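Local coordinates for beta-galactosidase (Bacillus circulans, PDB 4MAD), which probably hydrolyses terminal non-reducing beta-D-galactose units from beta-D-galactosides, as a retaining glycosidase of family 35, at residues L55-F60 with L345-P350; G317-S322 with E327-V332; G538-N543 with Q557-P562. All coordinates share one frame; numbering follows the deposited sequence.

Contact 1 of 3, residues L55-F60 with L345-P350; sequences LKACGF and LNLPAP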
loop_
_atom_site.group_PDB
_atom_site.type_symbol
_atom_site.label_atom_id
_atom_site.label_comp_id
_atom_site.label_asym_id
_atom_site.label_seq_id
_atom_site.Cartn_x
_atom_site.Cartn_y
_atom_site.Cartn_z
ATOM N N LEU A 55 3.593 20.725 3.835
ATOM C CA LEU A 55 4.432 20.678 2.666
ATOM C C LEU A 55 4.625 22.080 2.072
ATOM O O LEU A 55 5.686 22.465 1.745
ATOM C CB LEU A 55 3.854 19.737 1.629
ATOM C CG LEU A 55 3.582 18.288 2.046
ATOM C CD1 LEU A 55 3.228 17.489 0.830
ATOM C CD2 LEU A 55 4.724 17.706 2.734
ATOM N N LYS A 56 3.561 22.842 2.008
ATOM C CA LYS A 56 3.671 24.149 1.437
ATOM C C LYS A 56 4.626 24.919 2.284
ATOM O O LYS A 56 5.431 25.585 1.781
ATOM C CB LYS A 56 2.326 24.835 1.383
ATOM C CG LYS A 56 2.389 26.223 0.938
ATOM C CD LYS A 56 2.574 26.355 -0.496
ATOM C CE LYS A 56 2.019 27.658 -1.062
ATOM N NZ LYS A 56 2.556 27.987 -2.367
ATOM N N ALA A 57 4.540 24.788 3.585
ATOM C CA ALA A 57 5.402 25.481 4.509
ATOM C C ALA A 57 6.866 25.108 4.301
ATOM O O ALA A 57 7.729 25.906 4.494
ATOM C CB ALA A 57 4.999 25.208 5.880
ATOM N N CYS A 58 7.132 23.884 3.921
ATOM C CA CYS A 58 8.501 23.466 3.728
ATOM C C CYS A 58 9.122 24.176 2.556
ATOM O O CYS A 58 10.291 24.234 2.443
ATOM C CB CYS A 58 8.611 21.991 3.557
ATOM S SG CYS A 58 10.209 21.286 3.724
ATOM N N GLY A 59 8.296 24.724 1.693
ATOM C CA GLY A 59 8.735 25.288 0.457
ATOM C C GLY A 59 8.494 24.590 -0.854
ATOM O O GLY A 59 8.906 25.102 -1.844
ATOM N N PHE A 60 7.787 23.473 -0.832
ATOM C CA PHE A 60 7.333 22.871 -2.024
ATOM C C PHE A 60 6.357 23.774 -2.729
ATOM O O PHE A 60 5.651 24.494 -2.098
ATOM C CB PHE A 60 6.669 21.572 -1.660
ATOM C CG PHE A 60 7.629 20.557 -1.141
ATOM C CD1 PHE A 60 8.494 19.943 -1.976
ATOM C CD2 PHE A 60 7.718 20.293 0.181
ATOM C CE1 PHE A 60 9.391 19.040 -1.506
ATOM C CE2 PHE A 60 8.613 19.402 0.630
ATOM C CZ PHE A 60 9.465 18.808 -0.214
ATOM N N LEU A 345 8.275 30.943 7.918
ATOM C CA LEU A 345 7.686 29.655 8.158
ATOM C C LEU A 345 6.546 29.832 9.108
ATOM O O LEU A 345 6.684 30.459 10.120
ATOM C CB LEU A 345 8.731 28.726 8.746
ATOM C CG LEU A 345 8.421 27.314 9.170
ATOM C CD1 LEU A 345 8.085 26.529 7.999
ATOM C CD2 LEU A 345 9.641 26.786 9.810
ATOM N N ASN A 346 5.409 29.285 8.746
ATOM C CA ASN A 346 4.234 29.317 9.572
ATOM C C ASN A 346 3.560 27.951 9.553
ATOM O O ASN A 346 3.018 27.549 8.564
ATOM C CB ASN A 346 3.333 30.403 9.014
ATOM C CG ASN A 346 2.019 30.498 9.694
ATOM O OD1 ASN A 346 1.917 30.537 10.892
ATOM N ND2 ASN A 346 1.001 30.581 8.906
ATOM N N LEU A 347 3.652 27.225 10.641
ATOM C CA LEU A 347 3.064 25.919 10.683
ATOM C C LEU A 347 1.728 25.936 11.393
ATOM O O LEU A 347 1.504 26.715 12.238
ATOM C CB LEU A 347 3.994 24.936 11.361
ATOM C CG LEU A 347 5.275 24.507 10.662
ATOM C CD1 LEU A 347 6.257 23.940 11.574
ATOM C CD2 LEU A 347 4.997 23.576 9.553
ATOM N N PRO A 348 0.902 24.961 11.094
ATOM C CA PRO A 348 -0.302 24.738 11.854
ATOM C C PRO A 348 0.050 24.341 13.268
ATOM O O PRO A 348 1.124 23.914 13.503
ATOM C CB PRO A 348 -0.911 23.534 11.163
ATOM C CG PRO A 348 -0.344 23.480 9.900
ATOM C CD PRO A 348 0.992 24.036 9.966
ATOM N N ALA A 349 -0.889 24.475 14.184
ATOM C CA ALA A 349 -0.680 24.005 15.545
ATOM C C ALA A 349 -0.505 22.506 15.516
ATOM O O ALA A 349 -1.264 21.848 14.873
ATOM C CB ALA A 349 -1.874 24.300 16.367
ATOM N N PRO A 350 0.418 21.975 16.273
ATOM C CA PRO A 350 0.615 20.532 16.219
ATOM C C PRO A 350 -0.613 19.743 16.675
ATOM O O PRO A 350 -1.347 20.199 17.485
ATOM C CB PRO A 350 1.747 20.306 17.191
ATOM C CG PRO A 350 2.482 21.511 17.202
ATOM C CD PRO A 350 1.499 22.614 17.011
#
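Ala57 meets Leu345 and Leu347 where helix 48-58 of the (beta/alpha)8 barrel ends in a Schellman motif. Segment 345-350 is an irregular linker that runs past the helix on its way to strand 357-366.

The apolar part centres on one methyl. Ala57 CB lies 4.0 Å from Leu345 CD1 and also 4.0 Å from Leu347 CD2. The two leucine methyls approach it from directions about 70° apart. Leu345 has its CG anti to the backbone N (chi1 177°), and this swing carries CD1 over to the helix. Farther along the linker, Pro348 packs on Asp50 and Leu53 of the same helix.

Ala57 O lies 3.6 Å from Leu345 CD1 but has its polar partner elsewhere: it accepts a hydrogen bond from Arg333 NE of helix 327-339. Asn346 contributes its backbone: its O is 4.1 Å from Ala57 CB. The side chain of Lys56 serves another part of the barrel, through a bond from NZ to Gly98 O.

The helix end is set by backbone bonds. Gly59 has a positive phi of 106°. Its N bonds to Lys56 O at 3.0 Å, and Phe60 N makes a weak bond to Leu55 O. The same Leu55 O lies in the plane of the Phe60 ring, at its edge, 3.4 Å from Phe60 CD2.

Contact 2 of 3, residues G317-S322 with E327-V332; sequences GLLTES and EKFYAV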
loop_
_atom_site.group_PDB
_atom_site.type_symbol
_atom_site.label_atom_id
_atom_site.label_comp_id
_atom_site.label_asym_id
_atom_site.label_seq_id
_atom_site.Cartn_x
_atom_site.Cartn_y
_atom_site.Cartn_z
ATOM N N GLY A 317 10.019 9.935 6.227
ATOM C CA GLY A 317 9.562 11.056 5.451
ATOM C C GLY A 317 9.817 12.384 6.155
ATOM O O GLY A 317 10.200 12.407 7.267
ATOM N N LEU A 318 9.594 13.467 5.428
ATOM C CA LEU A 318 9.741 14.799 5.947
ATOM C C LEU A 318 8.744 15.038 7.075
ATOM O O LEU A 318 9.072 15.704 7.990
ATOM C CB LEU A 318 9.599 15.833 4.867
ATOM C CG LEU A 318 10.589 15.722 3.736
ATOM C CD1 LEU A 318 10.352 16.758 2.717
ATOM C CD2 LEU A 318 11.971 15.689 4.158
ATOM N N LEU A 319 7.549 14.472 6.942
ATOM C CA LEU A 319 6.591 14.345 8.033
ATOM C C LEU A 319 6.561 12.925 8.510
ATOM O O LEU A 319 6.747 12.065 7.740
ATOM C CB LEU A 319 5.187 14.692 7.594
ATOM C CG LEU A 319 5.044 16.013 6.890
ATOM C CD1 LEU A 319 3.632 16.304 6.687
ATOM C CD2 LEU A 319 5.694 17.063 7.635
ATOM N N THR A 320 6.335 12.704 9.782
ATOM C CA THR A 320 6.303 11.353 10.334
ATOM C C THR A 320 4.991 10.712 9.924
ATOM O O THR A 320 4.155 11.358 9.399
ATOM C CB THR A 320 6.340 11.328 11.839
ATOM O OG1 THR A 320 5.156 11.892 12.323
ATOM C CG2 THR A 320 7.526 12.061 12.385
ATOM N N GLU A 321 4.796 9.455 10.257
ATOM C CA GLU A 321 3.559 8.753 9.834
ATOM C C GLU A 321 2.348 9.492 10.329
ATOM O O GLU A 321 1.414 9.621 9.641
ATOM C CB GLU A 321 3.488 7.334 10.362
ATOM C CG GLU A 321 2.125 6.646 10.170
ATOM C CD GLU A 321 2.131 5.151 10.571
ATOM O OE1 GLU A 321 3.144 4.764 11.146
ATOM O OE2 GLU A 321 1.166 4.432 10.297
ATOM N N SER A 322 2.432 10.023 11.540
ATOM C CA SER A 322 1.339 10.792 12.103
ATOM C C SER A 322 1.313 12.263 11.757
ATOM O O SER A 322 0.468 12.965 12.218
ATOM C CB SER A 322 1.282 10.666 13.595
ATOM O OG SER A 322 2.444 11.119 14.151
ATOM N N GLU A 327 13.410 16.695 11.800
ATOM C CA GLU A 327 14.671 17.349 11.532
ATOM C C GLU A 327 14.942 17.449 10.004
ATOM O O GLU A 327 15.407 18.442 9.552
ATOM C CB GLU A 327 15.818 16.644 12.254
ATOM C CG GLU A 327 15.909 17.006 13.728
ATOM C CD GLU A 327 16.907 16.161 14.534
ATOM O OE1 GLU A 327 17.925 15.717 14.007
ATOM O OE2 GLU A 327 16.627 15.939 15.727
ATOM N N LYS A 328 14.581 16.416 9.245
ATOM C CA LYS A 328 14.757 16.424 7.826
ATOM C C LYS A 328 13.984 17.577 7.210
ATOM O O LYS A 328 14.482 18.276 6.379
ATOM C CB LYS A 328 14.242 15.140 7.245
ATOM C CG LYS A 328 15.274 14.355 6.725
ATOM C CD LYS A 328 14.748 13.252 5.862
ATOM C CE LYS A 328 15.341 12.003 6.307
ATOM N NZ LYS A 328 14.848 10.976 5.435
ATOM N N PHE A 329 12.792 17.820 7.717
ATOM C CA PHE A 329 11.946 18.868 7.191
ATOM C C PHE A 329 12.629 20.238 7.286
ATOM O O PHE A 329 12.717 20.919 6.326
ATOM C CB PHE A 329 10.670 18.895 8.007
ATOM C CG PHE A 329 9.715 20.037 7.702
ATOM C CD1 PHE A 329 8.596 19.840 6.951
ATOM C CD2 PHE A 329 9.903 21.271 8.218
ATOM C CE1 PHE A 329 7.737 20.859 6.704
ATOM C CE2 PHE A 329 9.008 22.276 7.960
ATOM C CZ PHE A 329 7.942 22.049 7.215
ATOM N N TYR A 330 13.156 20.568 8.448
ATOM C CA TYR A 330 13.882 21.831 8.592
ATOM C C TYR A 330 15.130 21.903 7.718
ATOM O O TYR A 330 15.465 22.904 7.192
ATOM C CB TYR A 330 14.196 22.106 10.049
ATOM C CG TYR A 330 12.958 22.394 10.844
ATOM C CD1 TYR A 330 12.246 23.556 10.650
ATOM C CD2 TYR A 330 12.479 21.508 11.744
ATOM C CE1 TYR A 330 11.125 23.823 11.365
ATOM C CE2 TYR A 330 11.393 21.765 12.453
ATOM C CZ TYR A 330 10.702 22.916 12.269
ATOM O OH TYR A 330 9.602 23.107 13.005
ATOM N N ALA A 331 15.820 20.795 7.624
ATOM C CA ALA A 331 17.040 20.729 6.874
ATOM C C ALA A 331 16.813 21.004 5.378
ATOM O O ALA A 331 17.556 21.731 4.765
ATOM C CB ALA A 331 17.683 19.404 7.060
ATOM N N VAL A 332 15.784 20.375 4.842
ATOM C CA VAL A 332 15.316 20.558 3.500
ATOM C C VAL A 332 14.783 21.978 3.228
ATOM O O VAL A 332 15.045 22.559 2.233
ATOM C CB VAL A 332 14.239 19.513 3.164
ATOM C CG1 VAL A 332 13.513 19.855 1.954
ATOM C CG2 VAL A 332 14.833 18.189 3.055
#
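Leu318 packs its side chain on Lys328 and Val332 in the first turns of helix 327-339. From CB the chain turns to CG, which stands anti to the carbonyl carbon (chi1 -59°). The two methyls then part. CD1 goes to the ring of Phe60. CD2 goes to the helix, where it lies 3.9 Å from Lys328 CB, 4.1 Å from Lys328 CD and 4.0 Å from Val332 CG2. Leu318 crosses both of these side chains at about a right angle.

The backbone of Leu318 takes part as well. Its O is 3.6 Å from Phe329 CB and accepts a hydrogen bond from Thr326 OG1. Phe329 N also bonds to Thr326 OG1, so this one hydroxyl ties the loop to the helix start.

Leu319 lies alongside Phe329 and points the same way, with CD2 4.1 Å from Phe329 CD1. Lys328 bends at chi3, and its buried NZ bonds to His250 O and forms a salt bridge with Asp316.

This is the closing end of a (beta/alpha)8 barrel: helix 327-339, after the eighth strand, 281-284, packs beside helix 48-58, which follows the first, and the loop after strand 306-308 folds back on the helix it leads into.

Contact 3 of 3, residues G538-N543 with Q557-P562; sequences GVVFVN and QTLYVP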
loop_
_atom_site.group_PDB
_atom_site.type_symbol
_atom_site.label_atom_id
_atom_site.label_comp_id
_atom_site.label_asym_id
_atom_site.label_seq_id
_atom_site.Cartn_x
_atom_site.Cartn_y
_atom_site.Cartn_z
ATOM N N GLY A 538 -1.369 -10.299 13.943
ATOM C CA GLY A 538 -2.763 -10.031 13.718
ATOM C C GLY A 538 -3.112 -8.704 13.128
ATOM O O GLY A 538 -2.349 -8.163 12.440
ATOM N N VAL A 539 -4.329 -8.277 13.368
ATOM C CA VAL A 539 -4.842 -6.999 12.949
ATOM C C VAL A 539 -5.695 -6.371 14.058
ATOM O O VAL A 539 -6.093 -7.026 14.961
ATOM C CB VAL A 539 -5.676 -7.119 11.685
ATOM C CG1 VAL A 539 -4.831 -7.560 10.538
ATOM C CG2 VAL A 539 -6.816 -8.029 11.889
ATOM N N VAL A 540 -5.948 -5.086 13.934
ATOM C CA VAL A 540 -6.769 -4.381 14.883
ATOM C C VAL A 540 -7.813 -3.477 14.222
ATOM O O VAL A 540 -7.539 -2.865 13.254
ATOM C CB VAL A 540 -5.866 -3.575 15.816
ATOM C CG1 VAL A 540 -6.652 -2.891 16.848
ATOM C CG2 VAL A 540 -4.899 -4.517 16.428
ATOM N N PHE A 541 -8.986 -3.394 14.841
ATOM C CA PHE A 541 -10.088 -2.555 14.397
ATOM C C PHE A 541 -10.423 -1.564 15.491
ATOM O O PHE A 541 -10.449 -1.917 16.607
ATOM C CB PHE A 541 -11.335 -3.383 14.004
ATOM C CG PHE A 541 -11.062 -4.405 12.941
ATOM C CD1 PHE A 541 -11.369 -4.153 11.640
ATOM C CD2 PHE A 541 -10.430 -5.577 13.248
ATOM C CE1 PHE A 541 -11.076 -5.076 10.680
ATOM C CE2 PHE A 541 -10.159 -6.483 12.274
ATOM C CZ PHE A 541 -10.455 -6.221 11.019
ATOM N N VAL A 542 -10.643 -0.317 15.152
ATOM C CA VAL A 542 -11.086 0.656 16.127
ATOM C C VAL A 542 -12.390 1.260 15.618
ATOM O O VAL A 542 -12.432 1.773 14.590
ATOM C CB VAL A 542 -10.020 1.730 16.342
ATOM C CG1 VAL A 542 -10.527 2.892 17.181
ATOM C CG2 VAL A 542 -8.800 1.083 16.907
ATOM N N ASN A 543 -13.466 1.027 16.313
ATOM C CA ASN A 543 -14.733 1.478 15.825
ATOM C C ASN A 543 -14.970 1.008 14.397
ATOM O O ASN A 543 -15.575 1.683 13.632
ATOM C CB ASN A 543 -14.903 2.985 15.966
ATOM C CG ASN A 543 -14.874 3.434 17.420
ATOM O OD1 ASN A 543 -14.178 4.319 17.747
ATOM N ND2 ASN A 543 -15.562 2.761 18.262
ATOM N N GLN A 557 6.257 -1.868 16.108
ATOM C CA GLN A 557 5.554 -2.503 17.203
ATOM C C GLN A 557 4.308 -1.780 17.695
ATOM O O GLN A 557 3.744 -2.186 18.629
ATOM C CB GLN A 557 6.485 -2.755 18.355
ATOM C CG GLN A 557 7.688 -3.464 17.956
ATOM C CD GLN A 557 7.534 -4.936 17.953
ATOM O OE1 GLN A 557 6.581 -5.441 18.379
ATOM N NE2 GLN A 557 8.547 -5.624 17.484
ATOM N N THR A 558 3.925 -0.698 17.042
ATOM C CA THR A 558 2.726 0.064 17.380
ATOM C C THR A 558 1.926 0.316 16.139
ATOM O O THR A 558 2.484 0.345 15.094
ATOM C CB THR A 558 3.029 1.431 17.950
ATOM O OG1 THR A 558 3.955 2.110 17.120
ATOM C CG2 THR A 558 3.578 1.346 19.311
ATOM N N LEU A 559 0.631 0.483 16.298
ATOM C CA LEU A 559 -0.248 0.874 15.238
ATOM C C LEU A 559 -0.802 2.266 15.532
ATOM O O LEU A 559 -1.335 2.451 16.529
ATOM C CB LEU A 559 -1.431 -0.094 15.049
ATOM C CG LEU A 559 -1.212 -1.426 14.353
ATOM C CD1 LEU A 559 -2.402 -2.380 14.374
ATOM C CD2 LEU A 559 -0.664 -1.262 13.011
ATOM N N TYR A 560 -0.691 3.157 14.575
ATOM C CA TYR A 560 -1.218 4.496 14.663
ATOM C C TYR A 560 -2.710 4.481 14.568
ATOM O O TYR A 560 -3.258 3.901 13.713
ATOM C CB TYR A 560 -0.583 5.373 13.596
ATOM C CG TYR A 560 -1.193 6.700 13.229
ATOM C CD1 TYR A 560 -1.400 7.678 14.144
ATOM C CD2 TYR A 560 -1.497 6.967 11.944
ATOM C CE1 TYR A 560 -1.913 8.842 13.788
ATOM C CE2 TYR A 560 -2.027 8.119 11.574
ATOM C CZ TYR A 560 -2.227 9.075 12.508
ATOM O OH TYR A 560 -2.757 10.230 12.117
ATOM N N VAL A 561 -3.310 5.186 15.500
ATOM C CA VAL A 561 -4.706 5.443 15.526
ATOM C C VAL A 561 -5.004 6.931 15.317
ATOM O O VAL A 561 -4.870 7.688 16.199
ATOM C CB VAL A 561 -5.273 5.057 16.881
ATOM C CG1 VAL A 561 -6.743 5.199 16.895
ATOM C CG2 VAL A 561 -4.845 3.717 17.296
ATOM N N PRO A 562 -5.446 7.312 14.153
ATOM C CA PRO A 562 -5.845 8.680 13.921
ATOM C C PRO A 562 -7.041 9.077 14.785
ATOM O O PRO A 562 -7.937 8.323 14.933
ATOM C CB PRO A 562 -6.261 8.673 12.451
ATOM C CG PRO A 562 -5.638 7.542 11.894
ATOM C CD PRO A 562 -5.552 6.529 12.933
#
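Val540 and Val542 face Leu559 and Val561 across the interior of a galactose-binding-type beta domain. The two strands run in nearly the same direction. They are not sheet neighbours, and the CA atoms are 8.4 Å apart at Val540 and Leu559 and 8.0 Å at Val542 and Val561.

Segment 538-543 starts at Gly538, whose backbone pairs with Tyr550 on strand 545-551. Val539 turns its side chain away from 557-562 and packs on Leu576 and His546. Val540 turns toward it. Its CB and its CG2 are each 3.9 Å from Leu559 CD1, so a single leucine methyl sits against one flank of the valine. With its CG anti to the carbonyl carbon (chi1 -77°), Leu559 holds CD1 out toward Val540. At Phe541 the ring meets that of His546, with the planes at about 40°. Val542 faces inward again, and its CG1 is 4.4 Å from Val561 CG1.

Leu547 touches Val540, Val542 and Leu559. Ile530 touches Val540 and Val561.

Every close approach between the two segments joins carbon to carbon. The contact therefore rests on apolar packing in the buried core, while most residues of 538-543 have backbone bonds to strands 545-551 and 569-577.

Overall arrangement
Contacts 1 and 2 belong to the barrel region, with centres 11 Å apart. Contact 2 lies between the two segments of contact 1 in sequence. Both use helix 327-339: Cys58 of helix 48-58 rests on its Phe329, and the linker leucines Leu345 and Leu347 rest on its Tyr330. Contact 3 comes later in the chain, in the galactose-binding-type domain. Its centre is 23 Å from that of contact 2 and 28 Å from that of contact 1. Contacts 2 and 3 still touch, because Tyr560 packs on Glu321 and Ser322. The linker of contact 1 leads to strand 357-366, in the sheet that holds both strands of contact 3. The two domains are joined by chain and packing.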